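PDB 5MJH: Dye type peroxidase A from Streptomyces lividans 1326, which probably uses its haem to reduce hydrogen peroxide while oxidising dyes and other substrates, as in other dye-decolourising (DyP-type) peroxidases. Local coordinates for residues R225-L230 / F349-A354. Numbering follows the deposited sequence.
Sequences RIRMLL and FIRHEA. With HEM (protoporphyrin IX containing Fe), chain C.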
# COMPACT_ATOMS: atom_id res chain seq x y z
N ARG A 225 -11.37 -2.73 -12.08
CA ARG A 225 -10.77 -1.56 -11.47
C ARG A 225 -11.80 -0.44 -11.58
O ARG A 225 -11.99 0.11 -12.66
CB ARG A 225 -9.48 -1.21 -12.16
CG ARG A 225 -8.79 0.02 -11.57
CD ARG A 225 -7.64 0.45 -12.45
NE ARG A 225 -6.87 1.60 -11.95
CZ ARG A 225 -5.90 1.51 -11.04
NH1 ARG A 225 -5.59 0.34 -10.48
NH2 ARG A 225 -5.26 2.63 -10.64
N ILE A 226 -12.41 -0.08 -10.45
CA ILE A 226 -13.48 0.87 -10.45
C ILE A 226 -12.98 2.09 -9.73
O ILE A 226 -12.81 2.06 -8.51
CB ILE A 226 -14.75 0.34 -9.75
CG1 ILE A 226 -15.13 -1.04 -10.27
CG2 ILE A 226 -15.87 1.30 -10.02
CD1 ILE A 226 -16.37 -1.60 -9.62
N ARG A 227 -12.76 3.18 -10.46
CA ARG A 227 -12.39 4.46 -9.85
C ARG A 227 -13.56 5.07 -9.15
O ARG A 227 -14.66 5.05 -9.69
CB ARG A 227 -11.84 5.42 -10.92
CG ARG A 227 -11.34 6.74 -10.33
CD ARG A 227 -10.35 7.46 -11.20
NE ARG A 227 -11.02 7.89 -12.42
CZ ARG A 227 -11.67 9.02 -12.56
NH1 ARG A 227 -11.80 9.81 -11.54
NH2 ARG A 227 -12.22 9.34 -13.72
N MET A 228 -13.34 5.60 -7.96
CA MET A 228 -14.41 6.24 -7.22
C MET A 228 -14.27 7.73 -7.50
O MET A 228 -13.20 8.26 -7.33
CB MET A 228 -14.30 5.94 -5.72
CG MET A 228 -14.75 4.57 -5.33
SD MET A 228 -14.20 4.30 -3.68
CE MET A 228 -15.38 3.05 -3.13
N LEU A 229 -15.32 8.36 -7.99
CA LEU A 229 -15.28 9.78 -8.32
C LEU A 229 -15.43 10.54 -7.00
O LEU A 229 -16.43 11.19 -6.74
CB LEU A 229 -16.36 10.14 -9.36
CG LEU A 229 -16.09 9.57 -10.78
CD1 LEU A 229 -15.83 8.08 -10.95
CD2 LEU A 229 -17.22 10.00 -11.70
N LEU A 230 -14.38 10.47 -6.17
CA LEU A 230 -14.45 10.96 -4.80
C LEU A 230 -14.68 12.47 -4.74
O LEU A 230 -15.29 12.99 -3.80
CB LEU A 230 -13.17 10.63 -4.06
CG LEU A 230 -12.86 9.14 -3.84
CD1 LEU A 230 -11.53 8.98 -3.14
CD2 LEU A 230 -13.98 8.44 -3.08
N PHE A 349 -21.18 7.94 -9.65
CA PHE A 349 -20.02 8.25 -8.85
C PHE A 349 -18.86 7.28 -8.96
O PHE A 349 -17.91 7.36 -8.16
CB PHE A 349 -20.49 8.28 -7.40
CG PHE A 349 -21.57 9.27 -7.20
CD1 PHE A 349 -21.27 10.62 -7.16
CD2 PHE A 349 -22.90 8.86 -7.11
CE1 PHE A 349 -22.29 11.57 -7.04
CE2 PHE A 349 -23.92 9.80 -7.01
CZ PHE A 349 -23.61 11.15 -6.96
N ILE A 350 -18.91 6.42 -9.97
CA ILE A 350 -17.86 5.46 -10.26
C ILE A 350 -17.55 5.40 -11.74
O ILE A 350 -18.36 5.72 -12.59
CB ILE A 350 -18.21 4.06 -9.75
CG1 ILE A 350 -19.48 3.46 -10.39
CG2 ILE A 350 -18.35 4.05 -8.24
CD1 ILE A 350 -19.62 1.94 -10.11
N ARG A 351 -16.37 4.92 -12.06
CA ARG A 351 -16.11 4.55 -13.44
C ARG A 351 -15.31 3.28 -13.51
O ARG A 351 -14.21 3.18 -12.96
CB ARG A 351 -15.33 5.60 -14.19
CG ARG A 351 -15.58 5.49 -15.67
CD ARG A 351 -15.17 6.73 -16.40
NE ARG A 351 -13.72 6.83 -16.57
CZ ARG A 351 -13.12 7.55 -17.51
NH1 ARG A 351 -13.82 8.27 -18.39
NH2 ARG A 351 -11.80 7.53 -17.58
N HIS A 352 -15.83 2.34 -14.26
CA HIS A 352 -15.09 1.11 -14.51
C HIS A 352 -13.98 1.31 -15.53
O HIS A 352 -14.27 1.63 -16.67
CB HIS A 352 -16.01 0.00 -15.00
CG HIS A 352 -17.02 -0.45 -13.99
ND1 HIS A 352 -17.08 -1.72 -13.52
CD2 HIS A 352 -18.01 0.23 -13.35
CE1 HIS A 352 -18.09 -1.85 -12.68
NE2 HIS A 352 -18.66 -0.67 -12.54
N GLU A 353 -12.73 1.13 -15.11
CA GLU A 353 -11.56 1.52 -15.93
C GLU A 353 -10.65 0.36 -16.33
O GLU A 353 -9.67 0.56 -17.08
CB GLU A 353 -10.77 2.65 -15.24
CG GLU A 353 -11.55 3.97 -15.32
CD GLU A 353 -10.88 5.13 -14.66
OE1 GLU A 353 -9.76 5.01 -14.12
OE2 GLU A 353 -11.48 6.24 -14.67
N ALA A 354 -10.94 -0.84 -15.84
CA ALA A 354 -10.20 -2.03 -16.29
C ALA A 354 -11.04 -3.22 -15.92
O ALA A 354 -11.86 -3.12 -15.00
CB ALA A 354 -8.82 -2.08 -15.63
CHA HEM C . -23.35 -4.60 -1.85
CHB HEM C . -20.48 -0.74 -2.55
CHC HEM C . -19.62 -2.23 -7.10
CHD HEM C . -22.45 -6.09 -6.33
C1A HEM C . -22.65 -3.44 -1.66
C2A HEM C . -22.69 -2.66 -0.47
C3A HEM C . -21.88 -1.59 -0.70
C4A HEM C . -21.35 -1.69 -2.01
CMA HEM C . -21.60 -0.45 0.27
CAA HEM C . -23.53 -2.96 0.76
CBA HEM C . -22.90 -3.76 1.89
CGA HEM C . -22.66 -5.19 1.47
O1A HEM C . -23.57 -6.04 1.52
O2A HEM C . -21.52 -5.46 1.06
C1B HEM C . -19.99 -0.81 -3.86
C2B HEM C . -19.07 0.12 -4.42
C3B HEM C . -18.82 -0.26 -5.71
C4B HEM C . -19.61 -1.51 -5.91
CMB HEM C . -18.56 1.34 -3.71
CAB HEM C . -17.92 0.29 -6.72
CBB HEM C . -16.96 1.19 -6.46
C1C HEM C . -20.35 -3.41 -7.32
C2C HEM C . -20.41 -4.14 -8.53
C3C HEM C . -21.24 -5.25 -8.32
C4C HEM C . -21.62 -5.19 -6.92
CMC HEM C . -19.68 -3.71 -9.80
CAC HEM C . -21.67 -6.35 -9.24
CBC HEM C . -21.71 -6.24 -10.56
C1D HEM C . -22.86 -6.00 -5.03
C2D HEM C . -23.73 -7.04 -4.43
C3D HEM C . -23.99 -6.61 -3.16
C4D HEM C . -23.29 -5.30 -3.04
CMD HEM C . -24.23 -8.35 -5.01
CAD HEM C . -24.80 -7.31 -2.09
CBD HEM C . -26.30 -7.20 -2.31
CGD HEM C . -27.08 -7.93 -1.25
O1D HEM C . -27.43 -7.31 -0.17
O2D HEM C . -27.37 -9.13 -1.55
NA HEM C . -21.86 -2.82 -2.60
NB HEM C . -20.25 -1.77 -4.73
NC HEM C . -21.15 -4.01 -6.38
ND HEM C . -22.69 -4.94 -4.20
FE HEM C . -21.53 -3.40 -4.46
O HOH W 1 -8.42 4.27 -11.85
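Arg227 and Arg351 face each other as a hydrogen-bonded antiparallel pair, Arg227 N giving to Arg351 O and Arg351 N to Arg227 O, both at 2.9 Å. Just beyond the paired strands, Leu229 N gives a hydrogen bond to Phe349 O (2.8 Å). At the other end Glu353 and Ala354 both face Arg225 in a classic beta bulge, where Glu353 N meets Arg225 O almost head-on at 2.8 Å.

At the bulge, the extended chain of Glu353 carries its carboxylate to the face that holds the two arginines, and its OE2 gathers both in a salt-bridge network. Arg227 NE comes in on the syn side of the carboxylate at 2.8 Å, brought there by the bend of its chain at chi3 (67°). Arg351 grips the same oxygen side-on through NE and NH2, NE from the anti side at 3.0 Å. The other oxygen, OE1, takes a hydrogen bond from a water that also accepts from Arg225 NE, while Arg225 NH2 forms salt bridges to Asp308 and Asp317. An alanine in place of Glu353 would probably leave the two guanidinium groups, 4.1 Å apart from Arg227 NH2 to Arg351 NE, without the shared anion that offsets their like charges.

The opposite face, largely apolar, is turned to the haem. Ile226 lays CD1 over one face of the His352 ring, whose ND1 is hydrogen-bonded to Arg224 NE, in a CH-pi contact, while its CG2 packs on Ile350 CB (3.6 Å). Both isoleucines also touch the vinyl carbon CBB of the haem, and Met228 CE reaches the methyl CMB.

Within the ferredoxin-like sheet of the C-terminal half, strand 219-228 is sandwiched between 350-360 and 316-326, and Leu229 occupies the N-cap position of the short helix 230-233.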